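Local coordinates for tail protein, 43 kDa (Neisseria meningitidis MC58, PDB 3D37), which is of unknown function but probably belongs to the baseplate of a Mu-like phage tail, at residues Gly96-Cys101 / Glu149-Ala154; Ile143-Gly148 / Leu155-Asn160; Ile282-His287 / Thr331-Lys336; Leu294-Leu299 / Met317-Met322. All blocks are in the same frame, centred on the assembly; numbering follows the deposited sequence.

In the fold
Contacts 1 and 2 share helix 151-161 in the gp44-like second domain: its first turn meets the end of helix 95-100, and the preceding loop segment 143-148 lies against its later turns. Their centres are 10 Å apart, and they touch where L98 CD1 packs on L155 CD2 at 3.9 Å. Contacts 3 and 4 sit in the C-terminal domain, centres 7 Å apart, on strands 330-337 and 310-324, which are neighbours in one sheet; R334 N lies 2.9 Å from G318 O, a probable hydrogen bond. The two pairs are separate: contacts 1 and 3 have centres about 29 Å apart, on opposite sides of the chain's centre, and nearest atoms about 13 Å apart.

Contact 1: residues Gly96-Cys101 / Glu149-Ala154; sequences GFLVDC and ETVWQA
A capping box at the start of helix 151-161, formed by T150 and Q153, abuts the C-terminal end of helix 95-100, where T150, V151 and W152 meet L98, V99 and C101. Within the box Q153 N donates to T150 OG1 at 2.8 Å, and T150 N returns a bond to Q153 OE1 at 3.0 Å, on a lone pair in the amide plane. T150 OG1 lies between its own backbone N and carbonyl carbon (chi1 65°), while CG2 reaches across to V99 O. The next two amides bond across the contact: V151 N binds C101 O at 3.2 Å, and W152 N binds L98 O at 3.2 Å from well above the carbonyl plane (70°). T150 CA adds a CH...O contact to C101 O. Carbonyls at and just after the end of helix 95-100 thus take N-H groups from the first turn of helix 151-161. L98 is the apolar centre: its CD1 touches V151 CG1 at 3.7 Å, the two side chains crossing at a slant, and its CB meets W152 CE3 at the indole edge, near the ring plane, at 3.7 Å. V99 CG2 packs obliquely against W152 CB at 3.9 Å. Beyond the pair, the indole rests on P166 and L168 of strand 165-168, L98 and C101 touch W124, and D100 forms salt bridges with R92, near the end of strand 84-93, and with R247 of the second subunit.

Contact 2: residues Ile143-Gly148 / Leu155-Asn160; sequences IDIEPG and LTHIAN
The extended chain I143-E146 runs past residues 155-160 of helix 151-161 with no hydrogen bond across, and its nearest backbone approach is I143 to I158, 6.6 Å between CA atoms. This is side-chain packing of an irregular segment against a helix of the gp44-like second domain, the segment being the tail of the connection that turns at P147 and G148 to enter that helix. I143, H157, I158 and I145 carry it. I143 aims CB at the helix, and its CG2, anti to the backbone N, packs on I158 CG1 at 4.1 Å. The same CG2 also lies at the edge of the H157 imidazole, by the CD2 corner and close to the ring plane, but this approach is modelled too short to be trusted in detail. I143 and H157 slide past each other in opposite directions; I143 CD1 is 4.1 Å from H157 CD2. Further along, I145 CG2 reaches H157 CG at 4.4 Å from an oblique direction and also packs on A154 in the preceding turn of the helix, while I145 O is held by Q105 NE2. I158 turns its other contacts to V113 and L120 of helix 113-121 and is buried between that helix and the loop, whereas H157 and D144 lie toward the surface. There H157 NE2 stands 3.9 Å from D144 O, which lies obliquely to the imidazole ring.

Contact 3: residues Ile282-His287 / Thr331-Lys336; sequences ITVGGH and TELRLK
I282, T283 and V284 pair antiparallel with L333, E332 and T331 in the C-terminal domain, the strand axes running 150° apart. The tight part is the backbone and the buried face. I282 and L333 form a hydrogen-bonded pair (I282 N to L333 O 2.9 Å, L333 N to I282 O 2.7 Å), as do V284 and T331 (V284 N to T331 O and T331 N to V284 O, both 3.0 Å). On the face of these residues, I282 CD1 touches L335 CD1 at 3.7 Å and V284 CG2 packs on L333 CD1 at 4.1 Å. Where the first strand ends, T331 OG1, beside its backbone N (chi1 -43°), donates to G286 O at 2.6 Å, on a lone pair of that carbonyl; T331 OG1 also lies at the edge of the H287 ring, near CD2. The looser, partly exposed face carries T283 and E332, a non-hydrogen-bonded pair. E332 OE2 takes R334 NH1 on its anti side at 3.1 Å, a salt bridge within one strand; R334 NH2 goes on to D28 and D30, and E332 OE1 to R320. In the sheet, strand 278-285 continues to strand 202-208, and strand 330-337 to strand 310-324, whose L316 covers L333 and L335.

Contact 4: residues Leu294-Leu299 / Met317-Met322; sequences LWQPGL and MGRRFM
R319, reaching from strand 310-324, brings its guanidinium to the loop carbonyl of W295 and the ring of P297. CG sits between the backbone N and the carbonyl carbon (chi1 78°), and the chain is bent at chi2 (88°), which sets CD beside W295 O. R319 NE then donates to W295 O at 2.9 Å and 153°; the oxygen lies in the guanidinium plane, while NE stands above the plane of the carbonyl. The flat group is bounded on both faces toward its rim, by F321 CE2, 3.2 Å from the plane, and opposite by P297 CD, 4.2 Å from it. P297 CD also rests on R319 CG at 3.8 Å, ring and chain crossing at about a right angle. The phenyl ring of F321 enters from the same strand: its CG lies beside the backbone N, and its CZ comes to 3.2 Å from W295 O. L294 CD2 touches the same CZ at 4.1 Å, and W295 CB lies 4.2 Å from F321 CE1. P297 is the second residue of a type II turn from Q296 to L299, and its CB packs on M317 O, where M317 and G318 form a classic beta bulge opposite R334. A weak bond from NH1 to S29 of strand 24-30 also holds the guanidinium. A buried positive group thus has proline and aromatic carbons over its two faces, and the W295 carbonyl dipole would be expected to offset part of its charge.

Contact 1: residues Gly96-Cys101 / Glu149-Ala154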
loop_
_atom_site.group_PDB
_atom_site.type_symbol
_atom_site.label_atom_id
_atom_site.label_comp_id
_atom_site.label_asym_id
_atom_site.label_seq_id
_atom_site.Cartn_x
_atom_site.Cartn_y
_atom_site.Cartn_z
ATOM N N GLY A 96 23.079 13.597 -26.566
ATOM C CA GLY A 96 23.911 13.302 -25.402
ATOM C C GLY A 96 25.400 13.615 -25.561
ATOM O O GLY A 96 25.994 14.135 -24.658
ATOM N N PHE A 97 25.998 13.278 -26.705
ATOM C CA PHE A 97 27.340 13.729 -27.044
ATOM C C PHE A 97 27.528 15.259 -26.998
ATOM O O PHE A 97 28.465 15.768 -26.394
ATOM C CB PHE A 97 27.711 13.284 -28.465
ATOM C CG PHE A 97 27.913 11.797 -28.609
ATOM C CD1 PHE A 97 29.003 11.167 -27.992
ATOM C CD2 PHE A 97 27.024 11.035 -29.390
ATOM C CE1 PHE A 97 29.206 9.803 -28.138
ATOM C CE2 PHE A 97 27.208 9.667 -29.540
ATOM C CZ PHE A 97 28.316 9.044 -28.920
ATOM N N LEU A 98 26.639 15.989 -27.659
ATOM C CA LEU A 98 26.729 17.457 -27.698
ATOM C C LEU A 98 26.478 18.095 -26.326
ATOM O O LEU A 98 27.123 19.059 -25.973
ATOM C CB LEU A 98 25.749 17.991 -28.736
ATOM C CG LEU A 98 25.858 17.354 -30.137
ATOM C CD1 LEU A 98 25.510 18.332 -31.245
ATOM C CD2 LEU A 98 27.241 16.786 -30.367
ATOM N N VAL A 99 25.559 17.520 -25.544
ATOM C CA VAL A 99 25.294 17.952 -24.164
ATOM C C VAL A 99 26.466 17.728 -23.235
ATOM O O VAL A 99 26.704 18.515 -22.288
ATOM C CB VAL A 99 24.051 17.204 -23.542
ATOM C CG1 VAL A 99 24.031 17.370 -22.046
ATOM C CG2 VAL A 99 22.729 17.675 -24.187
ATOM N N ASP A 100 27.180 16.632 -23.469
ATOM C CA ASP A 100 28.290 16.234 -22.610
ATOM C C ASP A 100 29.590 16.942 -23.019
ATOM O O ASP A 100 30.349 17.361 -22.171
ATOM C CB ASP A 100 28.577 14.735 -22.706
ATOM C CG ASP A 100 27.492 13.844 -22.094
ATOM O OD1 ASP A 100 26.537 14.281 -21.382
ATOM O OD2 ASP A 100 27.619 12.638 -22.386
ATOM N N CYS A 101 29.839 17.019 -24.324
ATOM C CA CYS A 101 31.152 17.410 -24.887
ATOM C C CYS A 101 31.278 18.912 -25.113
ATOM O O CYS A 101 30.297 19.660 -25.020
ATOM C CB CYS A 101 31.407 16.677 -26.212
ATOM S SG CYS A 101 31.235 14.817 -26.122
ATOM N N GLU A 149 31.319 26.066 -22.733
ATOM C CA GLU A 149 30.005 25.768 -23.321
ATOM C C GLU A 149 30.065 24.434 -24.045
ATOM O O GLU A 149 31.131 24.030 -24.619
ATOM C CB GLU A 149 29.452 26.903 -24.228
ATOM C CG GLU A 149 28.698 27.973 -23.398
ATOM C CD GLU A 149 27.737 28.874 -24.187
ATOM O OE1 GLU A 149 28.146 29.553 -25.164
ATOM O OE2 GLU A 149 26.562 28.938 -23.768
ATOM N N THR A 150 28.918 23.760 -23.981
ATOM C CA THR A 150 28.777 22.480 -24.525
ATOM C C THR A 150 28.438 22.733 -25.963
ATOM O O THR A 150 27.971 23.796 -26.321
ATOM C CB THR A 150 27.606 21.697 -23.803
ATOM O OG1 THR A 150 26.331 22.334 -24.053
ATOM C CG2 THR A 150 27.856 21.587 -22.280
ATOM N N VAL A 151 28.635 21.746 -26.802
ATOM C CA VAL A 151 28.171 21.860 -28.188
ATOM C C VAL A 151 26.658 22.242 -28.244
ATOM O O VAL A 151 26.241 23.098 -29.068
ATOM C CB VAL A 151 28.477 20.567 -28.981
ATOM C CG1 VAL A 151 28.173 20.755 -30.462
ATOM C CG2 VAL A 151 29.942 20.147 -28.791
ATOM N N TRP A 152 25.864 21.592 -27.373
ATOM C CA TRP A 152 24.428 21.822 -27.259
ATOM C C TRP A 152 24.077 23.265 -26.892
ATOM O O TRP A 152 23.323 23.896 -27.598
ATOM C CB TRP A 152 23.728 20.845 -26.286
ATOM C CG TRP A 152 22.311 20.793 -26.652
ATOM C CD1 TRP A 152 21.266 21.459 -26.036
ATOM C CD2 TRP A 152 21.770 20.192 -27.811
ATOM N NE1 TRP A 152 20.114 21.274 -26.745
ATOM C CE2 TRP A 152 20.374 20.483 -27.824
ATOM C CE3 TRP A 152 22.303 19.365 -28.810
ATOM C CZ2 TRP A 152 19.518 19.990 -28.792
ATOM C CZ3 TRP A 152 21.464 18.890 -29.776
ATOM C CH2 TRP A 152 20.077 19.179 -29.766
ATOM N N GLN A 153 24.608 23.763 -25.793
ATOM C CA GLN A 153 24.471 25.184 -25.430
ATOM C C GLN A 153 24.801 26.124 -26.552
ATOM O O GLN A 153 24.050 27.070 -26.807
ATOM C CB GLN A 153 25.382 25.529 -24.276
ATOM C CG GLN A 153 24.840 25.093 -22.968
ATOM C CD GLN A 153 25.851 25.246 -21.842
ATOM O OE1 GLN A 153 27.044 25.054 -22.049
ATOM N NE2 GLN A 153 25.369 25.549 -20.634
ATOM N N ALA A 154 25.908 25.844 -27.248
ATOM C CA ALA A 154 26.357 26.680 -28.321
ATOM C C ALA A 154 25.389 26.600 -29.478
ATOM O O ALA A 154 25.097 27.594 -30.158
ATOM C CB ALA A 154 27.797 26.243 -28.795
#

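Contact 2: residues Ile143-Gly148 / Leu155-Asn160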
loop_
_atom_site.group_PDB
_atom_site.type_symbol
_atom_site.label_atom_id
_atom_site.label_comp_id
_atom_site.label_asym_id
_atom_site.label_seq_id
_atom_site.Cartn_x
_atom_site.Cartn_y
_atom_site.Cartn_z
ATOM N N ILE A 143 27.867 35.806 -32.614
ATOM C CA ILE A 143 27.489 34.979 -31.457
ATOM C C ILE A 143 28.731 34.681 -30.606
ATOM O O ILE A 143 29.653 33.984 -31.047
ATOM C CB ILE A 143 26.749 33.691 -31.856
ATOM C CG1 ILE A 143 25.471 34.013 -32.644
ATOM C CG2 ILE A 143 26.353 32.892 -30.611
ATOM C CD1 ILE A 143 24.329 34.425 -31.788
ATOM N N ASP A 144 28.742 35.269 -29.405
ATOM C CA ASP A 144 29.842 35.185 -28.458
ATOM C C ASP A 144 29.500 34.068 -27.492
ATOM O O ASP A 144 28.591 34.219 -26.666
ATOM C CB ASP A 144 29.988 36.507 -27.675
ATOM C CG ASP A 144 31.104 37.399 -28.193
ATOM O OD1 ASP A 144 32.112 36.867 -28.711
ATOM O OD2 ASP A 144 30.987 38.642 -28.055
ATOM N N ILE A 145 30.221 32.955 -27.602
ATOM C CA ILE A 145 30.048 31.793 -26.727
ATOM C C ILE A 145 31.215 31.676 -25.720
ATOM O O ILE A 145 32.366 31.985 -26.059
ATOM C CB ILE A 145 29.892 30.475 -27.558
ATOM C CG1 ILE A 145 30.682 30.537 -28.866
ATOM C CG2 ILE A 145 28.370 30.187 -27.839
ATOM C CD1 ILE A 145 30.662 29.261 -29.679
ATOM N N GLU A 146 30.934 31.245 -24.491
ATOM C CA GLU A 146 31.993 31.107 -23.464
ATOM C C GLU A 146 32.589 29.669 -23.411
ATOM O O GLU A 146 31.863 28.699 -23.597
ATOM C CB GLU A 146 31.512 31.606 -22.093
ATOM C CG GLU A 146 30.083 31.192 -21.707
ATOM C CD GLU A 146 29.645 31.719 -20.333
ATOM O OE1 GLU A 146 28.893 30.988 -19.623
ATOM O OE2 GLU A 146 30.041 32.870 -19.979
ATOM N N PRO A 147 33.913 29.534 -23.139
ATOM C CA PRO A 147 34.700 28.314 -23.527
ATOM C C PRO A 147 34.248 26.940 -22.980
ATOM O O PRO A 147 34.296 25.918 -23.711
ATOM C CB PRO A 147 36.133 28.646 -23.063
ATOM C CG PRO A 147 36.148 30.179 -22.883
ATOM C CD PRO A 147 34.755 30.524 -22.426
ATOM N N GLY A 148 33.802 26.891 -21.726
ATOM C CA GLY A 148 33.192 25.655 -21.192
ATOM C C GLY A 148 31.787 25.333 -21.721
ATOM O O GLY A 148 31.116 24.442 -21.205
ATOM N N LEU A 155 24.899 25.401 -29.721
ATOM C CA LEU A 155 23.997 25.200 -30.813
ATOM C C LEU A 155 22.630 25.909 -30.539
ATOM O O LEU A 155 21.986 26.427 -31.469
ATOM C CB LEU A 155 23.797 23.699 -30.973
ATOM C CG LEU A 155 23.314 23.047 -32.241
ATOM C CD1 LEU A 155 24.115 23.498 -33.418
ATOM C CD2 LEU A 155 23.516 21.573 -31.973
ATOM N N THR A 156 22.231 25.919 -29.273
ATOM C CA THR A 156 20.958 26.492 -28.848
ATOM C C THR A 156 21.023 28.025 -29.017
ATOM O O THR A 156 20.172 28.630 -29.678
ATOM C CB THR A 156 20.640 26.091 -27.386
ATOM O OG1 THR A 156 20.554 24.655 -27.275
ATOM C CG2 THR A 156 19.323 26.746 -26.891
ATOM N N HIS A 157 22.105 28.604 -28.502
ATOM C CA HIS A 157 22.471 30.038 -28.680
ATOM C C HIS A 157 22.384 30.465 -30.150
ATOM O O HIS A 157 21.576 31.301 -30.549
ATOM C CB HIS A 157 23.880 30.212 -28.143
ATOM C CG HIS A 157 24.157 31.552 -27.523
ATOM N ND1 HIS A 157 23.985 31.799 -26.173
ATOM C CD2 HIS A 157 24.623 32.706 -28.062
ATOM C CE1 HIS A 157 24.320 33.057 -25.918
ATOM N NE2 HIS A 157 24.719 33.628 -27.048
ATOM N N ILE A 158 23.184 29.833 -30.980
ATOM C CA ILE A 158 23.194 30.098 -32.388
ATOM C C ILE A 158 21.798 30.000 -33.021
ATOM O O ILE A 158 21.327 30.910 -33.744
ATOM C CB ILE A 158 24.166 29.101 -33.087
ATOM C CG1 ILE A 158 25.622 29.417 -32.713
ATOM C CG2 ILE A 158 23.993 29.158 -34.560
ATOM C CD1 ILE A 158 26.562 28.200 -32.844
ATOM N N ALA A 159 21.157 28.870 -32.768
ATOM C CA ALA A 159 19.837 28.569 -33.315
ATOM C C ALA A 159 18.827 29.632 -32.871
ATOM O O ALA A 159 18.062 30.142 -33.696
ATOM C CB ALA A 159 19.361 27.101 -32.833
ATOM N N ASN A 160 18.886 29.977 -31.591
ATOM C CA ASN A 160 17.891 30.806 -30.960
ATOM C C ASN A 160 18.045 32.255 -31.437
ATOM O O ASN A 160 17.027 32.959 -31.636
ATOM C CB ASN A 160 17.937 30.681 -29.422
ATOM C CG ASN A 160 17.263 29.371 -28.883
ATOM O OD1 ASN A 160 16.639 28.593 -29.630
ATOM N ND2 ASN A 160 17.413 29.131 -27.592
#

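Contact 3: residues Ile282-His287 / Thr331-Lys336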
loop_
_atom_site.group_PDB
_atom_site.type_symbol
_atom_site.label_atom_id
_atom_site.label_comp_id
_atom_site.label_asym_id
_atom_site.label_seq_id
_atom_site.Cartn_x
_atom_site.Cartn_y
_atom_site.Cartn_z
ATOM N N ILE A 282 -2.162 15.334 -22.132
ATOM C CA ILE A 282 -3.173 14.320 -22.413
ATOM C C ILE A 282 -2.551 12.936 -22.443
ATOM O O ILE A 282 -1.508 12.714 -23.056
ATOM C CB ILE A 282 -3.869 14.635 -23.752
ATOM C CG1 ILE A 282 -4.721 15.891 -23.579
ATOM C CG2 ILE A 282 -4.671 13.387 -24.273
ATOM C CD1 ILE A 282 -5.323 16.434 -24.830
ATOM N N THR A 283 -3.191 11.984 -21.788
ATOM C CA THR A 283 -2.777 10.619 -21.875
ATOM C C THR A 283 -3.807 9.798 -22.726
ATOM O O THR A 283 -5.031 9.925 -22.497
ATOM C CB THR A 283 -2.600 10.025 -20.455
ATOM O OG1 THR A 283 -1.702 10.875 -19.697
ATOM C CG2 THR A 283 -2.030 8.619 -20.549
ATOM N N VAL A 284 -3.271 9.040 -23.709
ATOM C CA VAL A 284 -4.020 8.199 -24.635
ATOM C C VAL A 284 -3.516 6.783 -24.587
ATOM O O VAL A 284 -2.395 6.519 -24.188
ATOM C CB VAL A 284 -4.073 8.714 -26.098
ATOM C CG1 VAL A 284 -4.903 9.966 -26.184
ATOM C CG2 VAL A 284 -2.634 8.900 -26.702
ATOM N N GLY A 285 -4.384 5.833 -24.959
ATOM C CA GLY A 285 -3.961 4.440 -25.011
ATOM C C GLY A 285 -3.260 4.288 -26.363
ATOM O O GLY A 285 -3.574 4.995 -27.278
ATOM N N GLY A 286 -2.339 3.346 -26.475
ATOM C CA GLY A 286 -1.559 3.164 -27.740
ATOM C C GLY A 286 -0.427 4.169 -27.899
ATOM O O GLY A 286 -0.177 5.012 -27.011
ATOM N N HIS A 287 0.223 4.074 -29.059
ATOM C CA HIS A 287 1.303 4.907 -29.508
ATOM C C HIS A 287 1.084 5.591 -30.861
ATOM O O HIS A 287 1.895 6.405 -31.269
ATOM C CB HIS A 287 2.578 4.098 -29.573
ATOM C CG HIS A 287 3.033 3.619 -28.226
ATOM N ND1 HIS A 287 3.809 2.497 -28.066
ATOM C CD2 HIS A 287 2.755 4.064 -26.982
ATOM C CE1 HIS A 287 4.010 2.287 -26.779
ATOM N NE2 HIS A 287 3.426 3.256 -26.110
ATOM N N THR A 331 0.533 6.826 -24.395
ATOM C CA THR A 331 1.330 7.939 -24.759
ATOM C C THR A 331 0.868 9.140 -23.920
ATOM O O THR A 331 -0.334 9.462 -23.840
ATOM C CB THR A 331 1.343 8.255 -26.318
ATOM O OG1 THR A 331 1.479 7.030 -27.054
ATOM C CG2 THR A 331 2.535 9.238 -26.688
ATOM N N GLU A 332 1.846 9.792 -23.293
ATOM C CA GLU A 332 1.626 11.132 -22.729
ATOM C C GLU A 332 1.992 12.155 -23.724
ATOM O O GLU A 332 3.112 12.143 -24.334
ATOM C CB GLU A 332 2.462 11.268 -21.452
ATOM C CG GLU A 332 2.588 12.684 -20.911
ATOM C CD GLU A 332 3.574 12.721 -19.696
ATOM O OE1 GLU A 332 3.276 11.930 -18.755
ATOM O OE2 GLU A 332 4.582 13.510 -19.749
ATOM N N LEU A 333 1.057 13.063 -23.937
ATOM C CA LEU A 333 1.175 14.119 -24.933
ATOM C C LEU A 333 1.238 15.477 -24.218
ATOM O O LEU A 333 0.276 15.865 -23.545
ATOM C CB LEU A 333 0.004 14.067 -25.922
ATOM C CG LEU A 333 -0.313 12.703 -26.602
ATOM C CD1 LEU A 333 -1.666 12.811 -27.299
ATOM C CD2 LEU A 333 0.808 12.299 -27.564
ATOM N N ARG A 334 2.389 16.134 -24.283
ATOM C CA ARG A 334 2.590 17.426 -23.607
ATOM C C ARG A 334 2.358 18.500 -24.643
ATOM O O ARG A 334 3.167 18.737 -25.509
ATOM C CB ARG A 334 3.988 17.533 -22.978
ATOM C CG ARG A 334 4.195 16.389 -21.970
ATOM C CD ARG A 334 5.451 16.598 -21.099
ATOM N NE ARG A 334 6.677 16.508 -21.876
ATOM C CZ ARG A 334 7.383 15.400 -22.046
ATOM N NH1 ARG A 334 6.987 14.233 -21.538
ATOM N NH2 ARG A 334 8.470 15.442 -22.776
ATOM N N LEU A 335 1.195 19.116 -24.535
ATOM C CA LEU A 335 0.664 20.034 -25.508
ATOM C C LEU A 335 0.744 21.491 -25.037
ATOM O O LEU A 335 0.582 21.812 -23.845
ATOM C CB LEU A 335 -0.758 19.618 -25.824
ATOM C CG LEU A 335 -0.919 18.319 -26.601
ATOM C CD1 LEU A 335 -2.312 17.745 -26.427
ATOM C CD2 LEU A 335 -0.558 18.552 -28.113
ATOM N N LYS A 336 1.005 22.378 -25.989
ATOM C CA LYS A 336 1.191 23.782 -25.734
ATOM C C LYS A 336 0.283 24.582 -26.631
ATOM O O LYS A 336 -0.179 24.080 -27.654
ATOM C CB LYS A 336 2.662 24.175 -25.976
ATOM C CG LYS A 336 3.676 23.465 -25.014
ATOM C CD LYS A 336 3.572 24.136 -23.637
ATOM C CE LYS A 336 4.647 23.817 -22.675
ATOM N NZ LYS A 336 4.425 24.571 -21.423
#

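Contact 4: residues Leu294-Leu299 / Met317-Met322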
loop_
_atom_site.group_PDB
_atom_site.type_symbol
_atom_site.label_atom_id
_atom_site.label_comp_id
_atom_site.label_asym_id
_atom_site.label_seq_id
_atom_site.Cartn_x
_atom_site.Cartn_y
_atom_site.Cartn_z
ATOM N N LEU A 294 2.833 7.515 -35.516
ATOM C CA LEU A 294 3.475 7.573 -34.220
ATOM C C LEU A 294 3.490 9.003 -33.668
ATOM O O LEU A 294 3.947 9.884 -34.316
ATOM C CB LEU A 294 4.879 7.002 -34.301
ATOM C CG LEU A 294 4.918 5.497 -34.437
ATOM C CD1 LEU A 294 6.225 4.996 -35.014
ATOM C CD2 LEU A 294 4.600 4.786 -33.117
ATOM N N TRP A 295 2.964 9.186 -32.450
ATOM C CA TRP A 295 3.008 10.479 -31.780
ATOM C C TRP A 295 4.475 10.924 -31.710
ATOM O O TRP A 295 5.351 10.142 -31.388
ATOM C CB TRP A 295 2.402 10.404 -30.368
ATOM C CG TRP A 295 0.993 10.002 -30.305
ATOM C CD1 TRP A 295 0.513 8.825 -29.839
ATOM C CD2 TRP A 295 -0.149 10.778 -30.662
ATOM N NE1 TRP A 295 -0.832 8.812 -29.875
ATOM C CE2 TRP A 295 -1.274 9.981 -30.418
ATOM C CE3 TRP A 295 -0.330 12.045 -31.220
ATOM C CZ2 TRP A 295 -2.567 10.426 -30.670
ATOM C CZ3 TRP A 295 -1.591 12.464 -31.482
ATOM C CH2 TRP A 295 -2.690 11.687 -31.192
ATOM N N GLN A 296 4.707 12.179 -32.028
ATOM C CA GLN A 296 6.045 12.735 -32.166
ATOM C C GLN A 296 5.943 14.227 -32.002
ATOM O O GLN A 296 5.040 14.867 -32.592
ATOM C CB GLN A 296 6.567 12.425 -33.577
ATOM C CG GLN A 296 8.031 12.781 -33.824
ATOM C CD GLN A 296 8.989 11.899 -33.029
ATOM O OE1 GLN A 296 10.089 12.355 -32.691
ATOM N NE2 GLN A 296 8.604 10.648 -32.750
ATOM N N PRO A 297 6.897 14.837 -31.259
ATOM C CA PRO A 297 6.834 16.324 -31.155
ATOM C C PRO A 297 6.825 16.994 -32.511
ATOM O O PRO A 297 7.523 16.510 -33.392
ATOM C CB PRO A 297 8.104 16.656 -30.353
ATOM C CG PRO A 297 8.335 15.409 -29.532
ATOM C CD PRO A 297 8.014 14.295 -30.473
ATOM N N GLY A 298 6.085 18.123 -32.671
ATOM C CA GLY A 298 6.001 18.809 -33.959
ATOM C C GLY A 298 4.670 18.639 -34.646
ATOM O O GLY A 298 4.317 19.438 -35.514
ATOM N N LEU A 299 3.915 17.635 -34.220
ATOM C CA LEU A 299 2.507 17.467 -34.601
ATOM C C LEU A 299 1.570 18.473 -33.916
ATOM O O LEU A 299 1.857 18.987 -32.824
ATOM C CB LEU A 299 2.031 16.045 -34.308
ATOM C CG LEU A 299 2.836 14.933 -34.953
ATOM C CD1 LEU A 299 2.351 13.612 -34.516
ATOM C CD2 LEU A 299 2.767 15.116 -36.535
ATOM N N MET A 317 4.751 19.378 -27.975
ATOM C CA MET A 317 6.120 19.853 -27.674
ATOM C C MET A 317 6.938 18.713 -27.102
ATOM O O MET A 317 8.141 18.723 -27.156
ATOM C CB MET A 317 6.000 21.035 -26.666
ATOM C CG MET A 317 7.235 21.763 -26.339
ATOM S SD MET A 317 7.883 22.943 -27.597
ATOM C CE MET A 317 6.519 24.132 -27.352
ATOM N N GLY A 318 6.253 17.760 -26.489
ATOM C CA GLY A 318 6.853 16.615 -25.834
ATOM C C GLY A 318 5.933 15.422 -25.821
ATOM O O GLY A 318 4.709 15.564 -25.852
ATOM N N ARG A 319 6.525 14.228 -25.879
ATOM C CA ARG A 319 5.759 13.036 -25.824
ATOM C C ARG A 319 6.502 11.857 -25.253
ATOM O O ARG A 319 7.684 11.665 -25.495
ATOM C CB ARG A 319 5.117 12.692 -27.180
ATOM C CG ARG A 319 5.967 12.092 -28.176
ATOM C CD ARG A 319 6.041 10.541 -28.110
ATOM N NE ARG A 319 7.047 10.260 -29.100
ATOM C CZ ARG A 319 8.355 10.140 -28.933
ATOM N NH1 ARG A 319 8.947 10.127 -27.767
ATOM N NH2 ARG A 319 9.080 9.990 -30.004
ATOM N N ARG A 320 5.761 11.062 -24.503
ATOM C CA ARG A 320 6.321 9.911 -23.818
ATOM C C ARG A 320 5.509 8.657 -24.118
ATOM O O ARG A 320 4.357 8.553 -23.742
ATOM C CB ARG A 320 6.387 10.283 -22.335
ATOM C CG ARG A 320 6.964 9.333 -21.298
ATOM C CD ARG A 320 6.830 10.090 -19.934
ATOM N NE ARG A 320 6.883 9.153 -18.866
ATOM C CZ ARG A 320 6.213 9.224 -17.702
ATOM N NH1 ARG A 320 5.427 10.271 -17.367
ATOM N NH2 ARG A 320 6.331 8.185 -16.865
ATOM N N PHE A 321 6.144 7.727 -24.840
ATOM C CA PHE A 321 5.686 6.364 -24.999
ATOM C C PHE A 321 5.967 5.580 -23.707
ATOM O O PHE A 321 7.090 5.565 -23.188
ATOM C CB PHE A 321 6.381 5.619 -26.169
ATOM C CG PHE A 321 6.214 6.250 -27.525
ATOM C CD1 PHE A 321 4.961 6.605 -28.025
ATOM C CD2 PHE A 321 7.334 6.406 -28.359
ATOM C CE1 PHE A 321 4.822 7.150 -29.346
ATOM C CE2 PHE A 321 7.211 6.947 -29.692
ATOM C CZ PHE A 321 5.984 7.297 -30.182
ATOM N N MET A 322 4.928 4.947 -23.197
ATOM C CA MET A 322 4.956 4.268 -21.943
ATOM C C MET A 322 4.322 2.862 -22.038
ATOM O O MET A 322 3.344 2.658 -22.736
ATOM C CB MET A 322 4.178 5.087 -20.902
ATOM C CG MET A 322 4.599 6.580 -20.748
ATOM S SD MET A 322 3.725 7.406 -19.339
ATOM C CE MET A 322 2.095 7.492 -20.019
#